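PDB 3DLJ: beta-Ala-His dipeptidase from Homo sapiens, which hydrolyses Xaa-His dipeptides, above all carnosine and anserine, as a secreted homodimeric metallopeptidase that binds two zinc ions per subunit. Local coordinates for residues A[19-22]-A[23-26]; A[97-100]-A[101-104]; A[236-240]-A[241-245]; A[358-361]-A[362-365]. All coordinates share one frame; numbering follows the deposited sequence.

Contact 1: A[19-22]-A[23-26]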
# COMPACT_ATOMS: atom_id res chain seq x y z
N TYR A 19 30.18 0.23 4.26
CA TYR A 19 29.51 0.01 5.56
C TYR A 19 28.25 -0.85 5.41
O TYR A 19 28.08 -1.86 6.09
CB TYR A 19 29.19 1.35 6.26
CG TYR A 19 28.63 1.23 7.66
CD1 TYR A 19 29.44 1.37 8.80
CD2 TYR A 19 27.27 0.96 7.86
CE1 TYR A 19 28.90 1.25 10.10
CE2 TYR A 19 26.74 0.84 9.12
CZ TYR A 19 27.54 0.98 10.24
OH TYR A 19 26.93 0.83 11.47
N ILE A 20 27.38 -0.44 4.50
CA ILE A 20 26.13 -1.17 4.22
C ILE A 20 26.40 -2.65 3.83
O ILE A 20 25.74 -3.53 4.37
CB ILE A 20 25.24 -0.40 3.17
CG1 ILE A 20 24.74 0.93 3.76
CG2 ILE A 20 24.06 -1.25 2.75
CD1 ILE A 20 24.34 2.05 2.71
N ASP A 21 27.38 -2.91 2.96
CA ASP A 21 27.76 -4.29 2.61
C ASP A 21 28.31 -5.10 3.77
O ASP A 21 27.97 -6.27 3.91
CB ASP A 21 28.77 -4.36 1.46
CG ASP A 21 28.15 -4.07 0.09
OD1 ASP A 21 26.93 -4.35 -0.16
OD2 ASP A 21 28.91 -3.54 -0.73
N LEU A 22 29.18 -4.49 4.59
CA LEU A 22 29.67 -5.14 5.83
C LEU A 22 28.60 -5.35 6.92
O LEU A 22 28.71 -6.30 7.69
CB LEU A 22 30.83 -4.35 6.45
CG LEU A 22 32.17 -4.33 5.68
CD1 LEU A 22 33.10 -3.18 6.15
CD2 LEU A 22 32.88 -5.70 5.78
N HIS A 23 27.61 -4.47 7.03
CA HIS A 23 26.62 -4.59 8.12
C HIS A 23 25.31 -5.20 7.68
O HIS A 23 24.33 -5.16 8.42
CB HIS A 23 26.39 -3.25 8.82
CG HIS A 23 27.58 -2.80 9.59
ND1 HIS A 23 28.70 -2.24 8.98
CD2 HIS A 23 27.87 -2.88 10.91
CE1 HIS A 23 29.61 -1.99 9.91
NE2 HIS A 23 29.13 -2.36 11.08
N GLN A 24 25.29 -5.78 6.48
CA GLN A 24 24.04 -6.29 5.90
C GLN A 24 23.33 -7.38 6.72
O GLN A 24 22.10 -7.41 6.77
CB GLN A 24 24.22 -6.73 4.44
CG GLN A 24 25.08 -7.95 4.21
CD GLN A 24 25.20 -8.29 2.72
OE1 GLN A 24 24.28 -8.85 2.12
NE2 GLN A 24 26.31 -7.92 2.12
N ASP A 25 24.10 -8.26 7.35
CA ASP A 25 23.53 -9.36 8.14
C ASP A 25 22.88 -8.82 9.41
O ASP A 25 21.86 -9.36 9.87
CB ASP A 25 24.58 -10.42 8.49
CG ASP A 25 24.96 -11.30 7.28
OD1 ASP A 25 24.27 -11.27 6.24
OD2 ASP A 25 25.95 -12.03 7.38
N GLU A 26 23.49 -7.77 9.97
CA GLU A 26 22.92 -6.98 11.06
C GLU A 26 21.66 -6.23 10.62
O GLU A 26 20.73 -6.10 11.40
CB GLU A 26 23.93 -5.98 11.61
CG GLU A 26 24.90 -6.54 12.65
CD GLU A 26 26.06 -5.57 12.94
OE1 GLU A 26 25.83 -4.33 12.85
OE2 GLU A 26 27.20 -6.03 13.24
O HOH W 1 26.82 -7.68 9.67
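Tyr19 and His23 meet where one helix gives way to the next: helix 13-22 ends at Leu22, helix 24-35 begins at Gln24, and His23 is both the first residue to leave helical backbone angles and the N-cap of the second helix. His23 N donates to Tyr19 O at 2.8 Å, the last strong i to i+4 bond before the break, while its 3.4 Å approach to Ile20 O is weak. His23 ND1 donates to the same Tyr19 O at 3.0 Å, from a position tilted out of the carbonyl plane. Backbone and side chain of one residue thus both grip a single carbonyl. The imidazole plane contains Tyr19 O at its edge, which fixes the rotation of the ring. Tyr19, with CG anti to its backbone N (chi1 -174°), lays its phenol against that imidazole in a face-to-face stack, planes 14° apart and centroids 3.8 Å apart, with His23 ND1 over the phenol centre.

This helix-helix junction lies against helix 464-482: Ile20 packs on Ile468 there, and Asp21 forms a salt bridge with Lys472. Gln24 reaches back over the break, its NE2 giving a straight, in-plane bond (162°) to a lone pair of Asp21 O at 2.9 Å, while its OE1 is held by Arg464. A water donates to Leu22 O and accepts a weak bond from Glu26 N.

Contact 2: A[97-100]-A[101-104]; sequences GSDP and TKGT
Asp99 folds back over Thr101 and Lys102 in a type I beta turn, Asp99 to Lys102, at the surface loop between strands 91-96 and 104-110 of the six-stranded mixed sheet. The turn is closed by Lys102 N donating to Asp99 O at 3.1 Å. Asp99 O is also bonded by Asn168 of strand 168-174, which ties the turn to the start of an inner strand of the sheet.

The compact part of the contact is the carboxylate end of Asp99 over the turn. A chi1 of -159° swings the carboxylate away from the Asp99 backbone N and forward, where OD1 receives two donors from Thr101: the backbone N at 3.2 Å and OG1 at 3.0 Å. Both arrive from the same face of the carboxylate, and neither lies in its plane. The side-chain acceptor at the first turn position bonded to the backbone N two residues on is an Asx turn, here overlapping the beta turn. Pro100 and Thr101 are both exposed, so even the well-bonded threonine sits at the surface.

On the other branch the grip is looser. The extended Lys102 chain runs past Asp99, its CD 3.8 Å from Asp99 CB, and its NZ has a stronger partner in Asp164. Toward the turn, Lys102 NZ stops 3.5 Å from Asp99 OD2, a weak salt bridge.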
# COMPACT_ATOMS: atom_id res chain seq x y z
N GLY A 97 18.75 16.71 12.63
CA GLY A 97 19.37 17.92 12.10
C GLY A 97 18.37 19.03 11.80
O GLY A 97 17.26 18.77 11.30
N SER A 98 18.77 20.26 12.13
CA SER A 98 18.03 21.48 11.83
C SER A 98 19.00 22.56 11.34
O SER A 98 18.83 23.75 11.61
CB SER A 98 17.33 21.98 13.08
OG SER A 98 16.19 21.19 13.35
N ASP A 99 20.05 22.11 10.65
CA ASP A 99 21.09 22.94 10.09
C ASP A 99 20.46 23.88 9.06
O ASP A 99 19.88 23.42 8.06
CB ASP A 99 22.14 22.04 9.42
CG ASP A 99 23.49 22.71 9.23
OD1 ASP A 99 23.54 23.94 9.05
OD2 ASP A 99 24.51 21.97 9.25
N PRO A 100 20.56 25.21 9.31
CA PRO A 100 19.94 26.22 8.45
C PRO A 100 20.68 26.38 7.11
O PRO A 100 20.11 26.93 6.18
CB PRO A 100 20.03 27.51 9.29
CG PRO A 100 21.13 27.29 10.26
CD PRO A 100 21.29 25.81 10.45
N THR A 101 21.92 25.88 7.03
CA THR A 101 22.65 25.83 5.75
C THR A 101 22.30 24.58 4.89
O THR A 101 22.92 24.35 3.85
CB THR A 101 24.20 25.94 5.95
OG1 THR A 101 24.74 24.70 6.40
CG2 THR A 101 24.55 27.04 6.95
N LYS A 102 21.30 23.82 5.33
CA LYS A 102 20.91 22.55 4.69
C LYS A 102 19.44 22.55 4.28
O LYS A 102 18.61 23.17 4.94
CB LYS A 102 21.17 21.38 5.62
CG LYS A 102 22.61 21.00 5.74
CD LYS A 102 22.81 19.74 6.53
CE LYS A 102 24.30 19.52 6.73
NZ LYS A 102 24.57 18.75 7.98
N GLY A 103 19.12 21.84 3.19
CA GLY A 103 17.72 21.55 2.87
C GLY A 103 17.18 20.49 3.81
O GLY A 103 17.96 19.87 4.57
N THR A 104 15.86 20.26 3.77
CA THR A 104 15.21 19.27 4.63
C THR A 104 14.28 18.32 3.87
O THR A 104 13.38 18.77 3.15
CB THR A 104 14.40 19.94 5.77
OG1 THR A 104 15.27 20.76 6.57
CG2 THR A 104 13.72 18.88 6.67

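Contact 3: A[236-240]-A[241-245]; sequences QDFHS and GTFGG
Phe238 pushes the edge of its ring toward the face of Phe243, CD2 standing 3.7 Å above that plane and offset toward the rim; the centroids are 5.3 Å apart and the planes meet at 64°, an edge-to-face pair. In each residue the bond to CB points toward the other segment, and the rings meet there. The chain reverses here as it leaves short strand 238-239, and Phe243 N closes the reversal by donating to His239 O at 3.1 Å (157°), an i to i+4 bond. His239, by contrast, swings its ring over the start of the loop: ND1 accepts from Gly241 N at 2.9 Å, with the donor only 1° out of the imidazole plane. Thr242 OG1 lies over one face of the same ring, 3.5 Å from His239 CG. Phe238 is also buried against Leu247 and forms a cation-pi contact with Arg234, while its backbone pairs with Ile343 in a two-stranded antiparallel sheet. Because His239 ND1 accepts the Gly241 N-H, its lone pair is engaged in the ring plane; if the ring is neutral, the proton would therefore sit on NE2.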
# COMPACT_ATOMS: atom_id res chain seq x y z
N GLN A 236 -31.04 -14.52 11.85
CA GLN A 236 -30.76 -15.94 12.06
C GLN A 236 -30.69 -16.69 10.71
O GLN A 236 -31.48 -16.44 9.80
CB GLN A 236 -31.81 -16.54 13.00
CG GLN A 236 -31.48 -17.89 13.63
CD GLN A 236 -32.62 -18.45 14.45
OE1 GLN A 236 -33.79 -18.43 14.02
NE2 GLN A 236 -32.29 -18.95 15.64
N ASP A 237 -29.71 -17.60 10.59
CA ASP A 237 -29.58 -18.46 9.42
C ASP A 237 -30.65 -19.53 9.46
O ASP A 237 -31.29 -19.72 10.50
CB ASP A 237 -28.22 -19.17 9.41
CG ASP A 237 -27.06 -18.24 9.25
OD1 ASP A 237 -27.22 -17.07 8.86
OD2 ASP A 237 -25.94 -18.69 9.51
N PHE A 238 -30.82 -20.23 8.34
CA PHE A 238 -31.77 -21.34 8.25
C PHE A 238 -31.05 -22.64 7.92
O PHE A 238 -30.01 -22.65 7.23
CB PHE A 238 -32.83 -21.10 7.15
CG PHE A 238 -33.56 -19.77 7.23
CD1 PHE A 238 -32.96 -18.59 6.78
CD2 PHE A 238 -34.86 -19.72 7.71
CE1 PHE A 238 -33.65 -17.37 6.83
CE2 PHE A 238 -35.55 -18.52 7.75
CZ PHE A 238 -34.93 -17.33 7.32
N HIS A 239 -31.62 -23.75 8.39
CA HIS A 239 -31.22 -25.09 7.97
C HIS A 239 -31.64 -25.20 6.50
O HIS A 239 -32.78 -24.95 6.17
CB HIS A 239 -31.95 -26.13 8.81
CG HIS A 239 -31.56 -27.55 8.52
ND1 HIS A 239 -31.60 -28.09 7.25
CD2 HIS A 239 -31.16 -28.55 9.34
CE1 HIS A 239 -31.21 -29.35 7.29
NE2 HIS A 239 -30.95 -29.65 8.55
N SER A 240 -30.72 -25.58 5.62
CA SER A 240 -30.99 -25.46 4.18
C SER A 240 -31.93 -26.52 3.65
O SER A 240 -32.42 -26.42 2.53
CB SER A 240 -29.70 -25.40 3.37
OG SER A 240 -29.21 -26.69 3.10
N GLY A 241 -32.19 -27.55 4.46
CA GLY A 241 -33.17 -28.57 4.13
C GLY A 241 -34.54 -28.33 4.74
O GLY A 241 -35.56 -28.45 4.06
N THR A 242 -34.56 -27.98 6.02
CA THR A 242 -35.79 -27.72 6.74
C THR A 242 -36.50 -26.53 6.12
O THR A 242 -37.72 -26.53 6.04
CB THR A 242 -35.50 -27.50 8.24
OG1 THR A 242 -34.85 -28.66 8.76
CG2 THR A 242 -36.78 -27.27 9.03
N PHE A 243 -35.74 -25.54 5.65
CA PHE A 243 -36.32 -24.36 4.99
C PHE A 243 -35.99 -24.23 3.49
O PHE A 243 -36.24 -23.20 2.88
CB PHE A 243 -35.94 -23.08 5.74
CG PHE A 243 -36.53 -22.98 7.13
CD1 PHE A 243 -35.87 -23.52 8.22
CD2 PHE A 243 -37.77 -22.37 7.32
CE1 PHE A 243 -36.40 -23.45 9.50
CE2 PHE A 243 -38.33 -22.30 8.61
CZ PHE A 243 -37.63 -22.83 9.70
N GLY A 244 -35.43 -25.27 2.88
CA GLY A 244 -35.00 -25.20 1.47
C GLY A 244 -36.18 -25.27 0.51
O GLY A 244 -37.01 -26.17 0.61
N GLY A 245 -36.25 -24.31 -0.41
CA GLY A 245 -37.29 -24.26 -1.44
C GLY A 245 -38.31 -23.14 -1.35
O GLY A 245 -39.06 -22.91 -2.30

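Contact 4: A[358-361]-A[362-365]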
# COMPACT_ATOMS: atom_id res chain seq x y z
N HIS A 358 -10.64 10.72 -15.81
CA HIS A 358 -11.07 11.76 -14.88
C HIS A 358 -12.33 11.39 -14.07
O HIS A 358 -13.25 12.19 -13.98
CB HIS A 358 -11.34 13.07 -15.63
CG HIS A 358 -10.12 13.91 -15.82
ND1 HIS A 358 -9.91 14.68 -16.95
CD2 HIS A 358 -9.03 14.07 -15.04
CE1 HIS A 358 -8.74 15.30 -16.84
NE2 HIS A 358 -8.19 14.94 -15.69
N MET A 359 -12.35 10.20 -13.49
CA MET A 359 -13.56 9.70 -12.80
C MET A 359 -13.91 10.44 -11.48
O MET A 359 -13.06 10.65 -10.62
CB MET A 359 -13.46 8.18 -12.55
CG MET A 359 -13.22 7.34 -13.83
SD MET A 359 -12.83 5.60 -13.52
CE MET A 359 -14.48 4.95 -13.17
N ASN A 360 -15.18 10.78 -11.32
CA ASN A 360 -15.71 11.34 -10.08
C ASN A 360 -16.22 10.27 -9.07
O ASN A 360 -17.11 9.48 -9.39
CB ASN A 360 -16.82 12.34 -10.40
CG ASN A 360 -17.30 13.09 -9.17
OD1 ASN A 360 -18.33 12.75 -8.58
ND2 ASN A 360 -16.54 14.12 -8.76
N VAL A 361 -15.65 10.29 -7.86
CA VAL A 361 -16.07 9.41 -6.76
C VAL A 361 -17.58 9.44 -6.48
O VAL A 361 -18.22 8.39 -6.32
CB VAL A 361 -15.27 9.72 -5.45
CG1 VAL A 361 -15.79 8.89 -4.30
CG2 VAL A 361 -13.79 9.46 -5.62
N SER A 362 -18.16 10.63 -6.43
CA SER A 362 -19.57 10.76 -6.10
C SER A 362 -20.45 10.21 -7.21
O SER A 362 -21.51 9.66 -6.92
CB SER A 362 -19.96 12.23 -5.79
OG SER A 362 -19.18 12.69 -4.69
N ALA A 363 -20.02 10.40 -8.47
CA ALA A 363 -20.75 9.84 -9.62
C ALA A 363 -20.68 8.31 -9.63
O ALA A 363 -21.69 7.64 -9.83
CB ALA A 363 -20.25 10.43 -10.95
N VAL A 364 -19.48 7.78 -9.40
CA VAL A 364 -19.26 6.33 -9.30
C VAL A 364 -20.14 5.74 -8.20
O VAL A 364 -20.82 4.74 -8.42
CB VAL A 364 -17.75 6.00 -9.10
CG1 VAL A 364 -17.53 4.52 -8.79
CG2 VAL A 364 -16.94 6.42 -10.34
N GLU A 365 -20.16 6.37 -7.03
CA GLU A 365 -21.04 5.94 -5.95
C GLU A 365 -22.51 5.90 -6.41
O GLU A 365 -23.21 4.88 -6.22
CB GLU A 365 -20.85 6.81 -4.71
CG GLU A 365 -21.91 6.65 -3.62
CD GLU A 365 -21.63 7.51 -2.39
OE1 GLU A 365 -21.39 8.74 -2.52
OE2 GLU A 365 -21.68 6.95 -1.26
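Asn360, Val361 and Val364 carry this contact, at the point where the loop after strand 346-355 turns into helix 361-377. Asn360 is the N-cap. Its side chain is turned to the far side of CA-CB from the backbone N (chi1 -173°), and OD1 comes over the first turn of the helix to accept from Ala363 N at 2.9 Å, the donor lying in the carbonyl plane on a lone pair. This capping bond occupies an amide N-H for which the helix supplies no preceding carbonyl, and Ser362 N also stands 3.0 Å from the same OD1. The backbone carbonyl of Asn360 works alongside its side chain: Val364 N meets Asn360 O at 2.9 Å in a nearly straight bond (170°), the first regular i to i+4 bond of the helix.

Val361 continues the pattern one residue later, its O accepting from Glu365 N at 2.9 Å. Its bond to CB leads away from the following residues, though CB itself stays in contact with Ser362 N, whereas Val364 turns back toward the loop: CG2, which sits beside the backbone N, rests 3.2 Å from Asn360 O. That same methyl meets the thioether end of Met359, whose CE lies 4.0 Å away; the methionine chain bends at chi3 (78°) to bring CE there. Asn360 is also an N-glycosylation site, although no glycan is present in this structure. Inside the fold, Met359 and Val364 both pack on Ile273, with Pro323 also against Met359, while Val361 faces Met389 and His394 of strand 384-397, so the first turn of helix 361-377 lies against that sheet.

How the contacts relate
The four contacts are separate local features along one chain, and none touches another. Contacts 1 and 2 belong to the part of the molecule built round the six-stranded sheet, with centres 28 Å and nearest atoms about 18 Å apart. Contacts 3 and 4 lie beyond it, in the part that carries strands 216-232 and 384-397, with centres 40 Å apart. Contact 3 is the most remote, its centre 62 Å from that of contact 1 and 70 Å from that of contact 2, on the opposite side of the chain's centre from both. All four lie away from the two-zinc site, in which Asp143 binds both ions, His110 and Asp206 complete one and Glu178 and His456 the other.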